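Local coordinates for protein 2'-deoxycytidine 5'-triphosphate deaminase (Agrobacterium tumefaciens, PDB 2R9Q) that probably deaminates the cytosine base of dCTP to give dUTP and ammonia, a step toward thymidylate synthesis, at residues R46-Y52 / Y92-E98; G117-I121 / I148-F153. The contacts are given in a common frame with arbitrary orientation. Numbering follows the deposited sequence.

Contact 1: residues R46-Y52 / Y92-E98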
loop_
_atom_site.group_PDB
_atom_site.type_symbol
_atom_site.label_atom_id
_atom_site.label_comp_id
_atom_site.label_asym_id
_atom_site.label_seq_id
_atom_site.Cartn_x
_atom_site.Cartn_y
_atom_site.Cartn_z
ATOM N N ARG B 46 -30.176 -0.106 12.771
ATOM C CA ARG B 46 -29.759 1.263 12.891
ATOM C C ARG B 46 -28.690 1.399 13.951
ATOM O O ARG B 46 -28.773 0.791 14.998
ATOM C CB ARG B 46 -30.939 2.162 13.294
ATOM C CG ARG B 46 -32.107 2.221 12.337
ATOM C CD ARG B 46 -33.241 3.042 12.900
ATOM N NE ARG B 46 -33.981 2.362 13.976
ATOM C CZ ARG B 46 -35.087 2.851 14.543
ATOM N NH1 ARG B 46 -35.686 2.189 15.517
ATOM N NH2 ARG B 46 -35.607 3.994 14.136
ATOM N N LEU B 47 -27.721 2.253 13.663
ATOM C CA LEU B 47 -26.706 2.674 14.624
ATOM C C LEU B 47 -27.289 3.472 15.782
ATOM O O LEU B 47 -28.200 4.324 15.614
ATOM C CB LEU B 47 -25.607 3.531 13.956
ATOM C CG LEU B 47 -24.938 3.046 12.663
ATOM C CD1 LEU B 47 -23.786 3.979 12.278
ATOM C CD2 LEU B 47 -24.506 1.596 12.773
ATOM N N GLY B 48 -26.750 3.165 16.953
ATOM C CA GLY B 48 -26.958 3.943 18.161
ATOM C C GLY B 48 -26.153 5.249 18.149
ATOM O O GLY B 48 -25.669 5.682 17.108
ATOM N N SER B 49 -26.046 5.864 19.325
ATOM C CA SER B 49 -25.414 7.182 19.516
ATOM C C SER B 49 -23.886 7.209 19.761
ATOM O O SER B 49 -23.299 8.272 19.758
ATOM C CB SER B 49 -26.096 7.879 20.696
ATOM O OG SER B 49 -27.499 7.964 20.503
ATOM N N LYS B 50 -23.265 6.053 19.993
ATOM C CA LYS B 50 -21.844 5.964 20.311
ATOM C C LYS B 50 -21.172 4.957 19.359
ATOM O O LYS B 50 -21.701 3.852 19.121
ATOM C CB LYS B 50 -21.605 5.410 21.723
ATOM C CG LYS B 50 -22.006 6.163 22.999
ATOM C CD LYS B 50 -21.295 5.335 24.197
ATOM C CE LYS B 50 -21.440 5.869 25.724
ATOM N NZ LYS B 50 -20.283 5.372 26.708
ATOM N N ALA B 51 -20.006 5.322 18.848
ATOM C CA ALA B 51 -19.099 4.390 18.197
ATOM C C ALA B 51 -17.808 4.249 19.016
ATOM O O ALA B 51 -17.322 5.196 19.636
ATOM C CB ALA B 51 -18.785 4.827 16.766
ATOM N N TYR B 52 -17.277 3.038 19.033
ATOM C CA TYR B 52 -16.048 2.757 19.715
ATOM C C TYR B 52 -14.977 2.398 18.714
ATOM O O TYR B 52 -15.111 1.452 17.950
ATOM C CB TYR B 52 -16.226 1.630 20.710
ATOM C CG TYR B 52 -17.206 1.905 21.807
ATOM C CD1 TYR B 52 -16.902 2.791 22.837
ATOM C CD2 TYR B 52 -18.454 1.284 21.814
ATOM C CE1 TYR B 52 -17.807 3.014 23.867
ATOM C CE2 TYR B 52 -19.349 1.502 22.821
ATOM C CZ TYR B 52 -19.028 2.365 23.859
ATOM O OH TYR B 52 -19.969 2.586 24.856
ATOM N N TYR B 92 -14.298 0.182 13.979
ATOM C CA TYR B 92 -15.241 0.774 14.921
ATOM C C TYR B 92 -16.276 -0.245 15.331
ATOM O O TYR B 92 -16.745 -1.009 14.506
ATOM C CB TYR B 92 -15.946 2.004 14.303
ATOM C CG TYR B 92 -15.020 3.052 13.727
ATOM C CD1 TYR B 92 -14.527 4.083 14.510
ATOM C CD2 TYR B 92 -14.643 3.003 12.402
ATOM C CE1 TYR B 92 -13.686 5.036 13.987
ATOM C CE2 TYR B 92 -13.803 3.942 11.858
ATOM C CZ TYR B 92 -13.323 4.965 12.646
ATOM O OH TYR B 92 -12.492 5.895 12.071
ATOM N N ILE B 93 -16.600 -0.291 16.614
ATOM C CA ILE B 93 -17.740 -1.080 17.111
ATOM C C ILE B 93 -18.849 -0.111 17.516
ATOM O O ILE B 93 -18.597 0.902 18.166
ATOM C CB ILE B 93 -17.387 -2.028 18.304
ATOM C CG1 ILE B 93 -16.044 -2.744 18.086
ATOM C CG2 ILE B 93 -18.492 -3.055 18.544
ATOM C CD1 ILE B 93 -16.020 -3.681 16.986
ATOM N N VAL B 94 -20.068 -0.422 17.071
ATOM C CA VAL B 94 -21.242 0.424 17.256
ATOM C C VAL B 94 -22.415 -0.385 17.816
ATOM O O VAL B 94 -22.927 -1.284 17.135
ATOM C CB VAL B 94 -21.630 1.138 15.954
ATOM C CG1 VAL B 94 -22.823 2.024 16.178
ATOM C CG2 VAL B 94 -20.458 1.931 15.450
ATOM N N PRO B 95 -22.824 -0.093 19.075
ATOM C CA PRO B 95 -24.109 -0.623 19.549
ATOM C C PRO B 95 -25.251 -0.186 18.665
ATOM O O PRO B 95 -25.352 0.978 18.279
ATOM C CB PRO B 95 -24.243 -0.071 20.984
ATOM C CG PRO B 95 -22.826 0.182 21.425
ATOM C CD PRO B 95 -22.122 0.638 20.141
ATOM N N LEU B 96 -26.087 -1.155 18.329
ATOM C CA LEU B 96 -27.190 -0.933 17.459
ATOM C C LEU B 96 -28.395 -0.572 18.319
ATOM O O LEU B 96 -28.470 -0.961 19.478
ATOM C CB LEU B 96 -27.413 -2.171 16.580
ATOM C CG LEU B 96 -26.334 -2.565 15.550
ATOM C CD1 LEU B 96 -26.640 -3.960 14.958
ATOM C CD2 LEU B 96 -26.157 -1.528 14.451
ATOM N N MET B 97 -29.311 0.217 17.763
ATOM C CA MET B 97 -30.579 0.543 18.438
ATOM C C MET B 97 -31.488 -0.721 18.690
ATOM O O MET B 97 -32.172 -0.835 19.701
ATOM C CB MET B 97 -31.317 1.612 17.634
ATOM C CG MET B 97 -30.655 2.991 17.598
ATOM S SD MET B 97 -31.512 4.217 16.547
ATOM C CE MET B 97 -33.110 4.282 17.327
ATOM N N GLU B 98 -31.454 -1.685 17.782
ATOM C CA GLU B 98 -32.282 -2.883 17.904
ATOM C C GLU B 98 -31.690 -3.924 18.836
ATOM O O GLU B 98 -30.483 -4.138 18.855
ATOM C CB GLU B 98 -32.545 -3.504 16.541
ATOM C CG GLU B 98 -33.465 -2.669 15.662
ATOM C CD GLU B 98 -32.829 -1.361 15.215
ATOM O OE1 GLU B 98 -31.633 -1.373 14.808
ATOM O OE2 GLU B 98 -33.525 -0.331 15.282
HETATM O O HOH W 1 -24.176 2.964 19.882
#
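A salt bridge between R46 and E98 anchors one end of the contact, R46 NE lying 3.0 Å from E98 OE2, while the other carboxylate oxygen, E98 OE1, accepts a hydrogen bond from the backbone N of R46 at 2.8 Å. S29 OG hydrogen-bonds to both R46 NH1 and E98 OE2. Backbone bonds follow: M97 N to R46 O at 2.9 Å and G48 N to P95 O at 2.9 Å, flanking a single bridge of L47 with L96. In this dUTPase-like, mainly beta domain, strand 50-54 then pairs antiparallel with strand 91-101, and Y52 and I93 form a hydrogen-bonded pair, Y52 N to I93 O and I93 N to Y52 O both being 2.7 Å. Between the L47/L96 bridge and this pair the register shifts by two residues, and a water spans the gap, donating to K50 O (2.7 Å) and P95 O (2.8 Å). The methyl M97 CE packs over one face of the R46 guanidinium. Apolar contacts finish the interface: A51 CB meets V94 CG2 at 3.6 Å, and L47 CD2 lies 3.8 Å from V94 CG1.

Contact 2: residues G117-I121 / I148-F153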
loop_
_atom_site.group_PDB
_atom_site.type_symbol
_atom_site.label_atom_id
_atom_site.label_comp_id
_atom_site.label_asym_id
_atom_site.label_seq_id
_atom_site.Cartn_x
_atom_site.Cartn_y
_atom_site.Cartn_z
ATOM N N GLY B 117 -22.311 -2.514 0.363
ATOM C CA GLY B 117 -21.299 -3.131 -0.441
ATOM C C GLY B 117 -20.780 -2.234 -1.543
ATOM O O GLY B 117 -19.601 -2.274 -1.859
ATOM N N ARG B 118 -21.657 -1.415 -2.130
ATOM C CA ARG B 118 -21.241 -0.515 -3.200
ATOM C C ARG B 118 -20.246 0.540 -2.717
ATOM O O ARG B 118 -19.570 1.164 -3.538
ATOM C CB ARG B 118 -22.413 0.219 -3.838
ATOM C CG ARG B 118 -23.613 -0.572 -4.250
ATOM C CD ARG B 118 -23.424 -1.518 -5.407
ATOM N NE ARG B 118 -24.561 -2.451 -5.422
ATOM C CZ ARG B 118 -25.684 -2.298 -6.106
ATOM N NH1 ARG B 118 -25.855 -1.288 -6.940
ATOM N NH2 ARG B 118 -26.640 -3.195 -5.972
ATOM N N LEU B 119 -20.170 0.752 -1.402
ATOM C CA LEU B 119 -19.249 1.688 -0.829
ATOM C C LEU B 119 -18.084 0.974 -0.186
ATOM O O LEU B 119 -17.306 1.610 0.519
ATOM C CB LEU B 119 -19.931 2.547 0.216
ATOM C CG LEU B 119 -20.667 3.835 -0.147
ATOM C CD1 LEU B 119 -21.302 3.787 -1.503
ATOM C CD2 LEU B 119 -21.705 4.137 0.939
ATOM N N ASP B 120 -17.996 -0.334 -0.398
ATOM C CA ASP B 120 -16.880 -1.162 0.072
ATOM C C ASP B 120 -16.661 -1.040 1.585
ATOM O O ASP B 120 -15.530 -0.890 2.031
ATOM C CB ASP B 120 -15.611 -0.773 -0.717
ATOM C CG ASP B 120 -14.515 -1.838 -0.717
ATOM O OD1 ASP B 120 -14.759 -3.075 -0.665
ATOM O OD2 ASP B 120 -13.366 -1.396 -0.822
ATOM N N ILE B 121 -17.750 -1.081 2.356
ATOM C CA ILE B 121 -17.679 -0.973 3.821
ATOM C C ILE B 121 -17.779 -2.373 4.402
ATOM O O ILE B 121 -18.768 -3.038 4.215
ATOM C CB ILE B 121 -18.764 -0.074 4.458
ATOM C CG1 ILE B 121 -18.801 1.306 3.775
ATOM C CG2 ILE B 121 -18.529 0.030 5.982
ATOM C CD1 ILE B 121 -20.132 2.150 3.963
ATOM N N ILE B 148 -17.638 -1.952 12.016
ATOM C CA ILE B 148 -17.539 -1.213 10.769
ATOM C C ILE B 148 -16.101 -0.872 10.484
ATOM O O ILE B 148 -15.428 -0.211 11.272
ATOM C CB ILE B 148 -18.372 0.138 10.732
ATOM C CG1 ILE B 148 -19.816 -0.025 11.173
ATOM C CG2 ILE B 148 -18.345 0.781 9.312
ATOM C CD1 ILE B 148 -20.550 1.289 11.487
ATOM N N SER B 149 -15.656 -1.295 9.314
ATOM C CA SER B 149 -14.397 -0.834 8.739
ATOM C C SER B 149 -14.544 -0.432 7.271
ATOM O O SER B 149 -14.687 -1.293 6.394
ATOM C CB SER B 149 -13.306 -1.896 8.872
ATOM O OG SER B 149 -12.070 -1.295 8.610
ATOM N N PRO B 150 -14.513 0.873 6.991
ATOM C CA PRO B 150 -14.504 1.341 5.589
ATOM C C PRO B 150 -13.226 0.915 4.874
ATOM O O PRO B 150 -12.178 1.004 5.438
ATOM C CB PRO B 150 -14.563 2.866 5.735
ATOM C CG PRO B 150 -15.050 3.089 7.130
ATOM C CD PRO B 150 -14.483 2.012 7.918
ATOM N N ARG B 151 -13.320 0.454 3.648
ATOM C CA ARG B 151 -12.154 -0.026 2.963
ATOM C C ARG B 151 -11.666 0.947 1.885
ATOM O O ARG B 151 -10.489 1.165 1.758
ATOM C CB ARG B 151 -12.467 -1.393 2.380
ATOM C CG ARG B 151 -11.739 -2.549 2.923
ATOM C CD ARG B 151 -12.305 -3.184 4.178
ATOM N NE ARG B 151 -11.744 -2.736 5.464
ATOM C CZ ARG B 151 -10.495 -2.319 5.751
ATOM N NH1 ARG B 151 -9.501 -2.276 4.859
ATOM N NH2 ARG B 151 -10.224 -1.953 7.005
ATOM N N THR B 152 -12.568 1.495 1.071
ATOM C CA THR B 152 -12.156 2.382 -0.023
ATOM C C THR B 152 -12.509 3.822 0.202
ATOM O O THR B 152 -11.703 4.667 -0.052
ATOM C CB THR B 152 -12.746 1.955 -1.368
ATOM O OG1 THR B 152 -12.380 0.601 -1.621
ATOM C CG2 THR B 152 -12.252 2.868 -2.537
ATOM N N PHE B 153 -13.749 4.087 0.610
ATOM C CA PHE B 153 -14.220 5.437 0.835
ATOM C C PHE B 153 -14.359 5.714 2.306
ATOM O O PHE B 153 -14.962 4.914 3.052
ATOM C CB PHE B 153 -15.604 5.721 0.171
ATOM C CG PHE B 153 -15.729 5.248 -1.250
ATOM C CD1 PHE B 153 -15.041 5.851 -2.250
ATOM C CD2 PHE B 153 -16.590 4.232 -1.579
ATOM C CE1 PHE B 153 -15.152 5.411 -3.519
ATOM C CE2 PHE B 153 -16.688 3.793 -2.845
ATOM C CZ PHE B 153 -15.965 4.389 -3.809
HETATM O O HOH W 2 -15.313 2.242 2.127
#
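Where strand 143-150 of the dUTPase-like beta domain ends, the chain runs on through R151-F153 alongside the turn that leads from helix 114-118 into strand 121-127. These strands are antiparallel neighbours, and I121 and P150 form a non-hydrogen-bonded pair, their CA atoms 4.3 Å apart. D120, I121 and F153 bury the most surface here. D120 has a left-handed backbone conformation (phi 55°, psi 45°), which suits the sharp change of direction from helix to strand, and its N is bonded to G117 O at 2.9 Å. Its carbonyl accepts a hydrogen bond from R151 N, with D120 O and R151 N 3.1 Å apart, and its carboxylate is shared with the second half of the chain: R318 forms a salt bridge to D120 OD2 and Y293 a hydrogen bond to D120 OD1. I121 packs through CG2 against I148 CG2 at 3.4 Å, an apolar contact between the two strands. The F153 ring lies beside the end of the helix, with CD2 4.2 Å from L119 CB and R118 O near the ring plane at its edge; W242 meets the ring edge-to-face. A water links the two segments, donating to L119 O at 2.6 Å and accepting from F153 N at 2.9 Å. The closest polar approach is the very short hydrogen bond from T152 OG1 to D120 OD2, 2.4 Å long.

Overall arrangement
The centres of contacts 1 and 2 lie about 17 Å apart, but the two meet directly within one antiparallel sheet, where strands 91-101 and 143-150 are neighbours. Y92 O and I148 N, 2.8 Å apart, probably form a hydrogen bond, and I148 CD1 packs on V94 CG2 at 4.0 Å and on L47 CD2 at 4.2 Å. Strand 143-150 thus connects the pairing of 46-52 with 92-98 to the turns of 117-121 and 148-153. Contact 2 also faces a bound peptide: R118 NH1 hydrogen-bonds to the peptide backbone, and L119 packs on one of its apolar side chains. R151 and S149 pack against V322 of a third subunit.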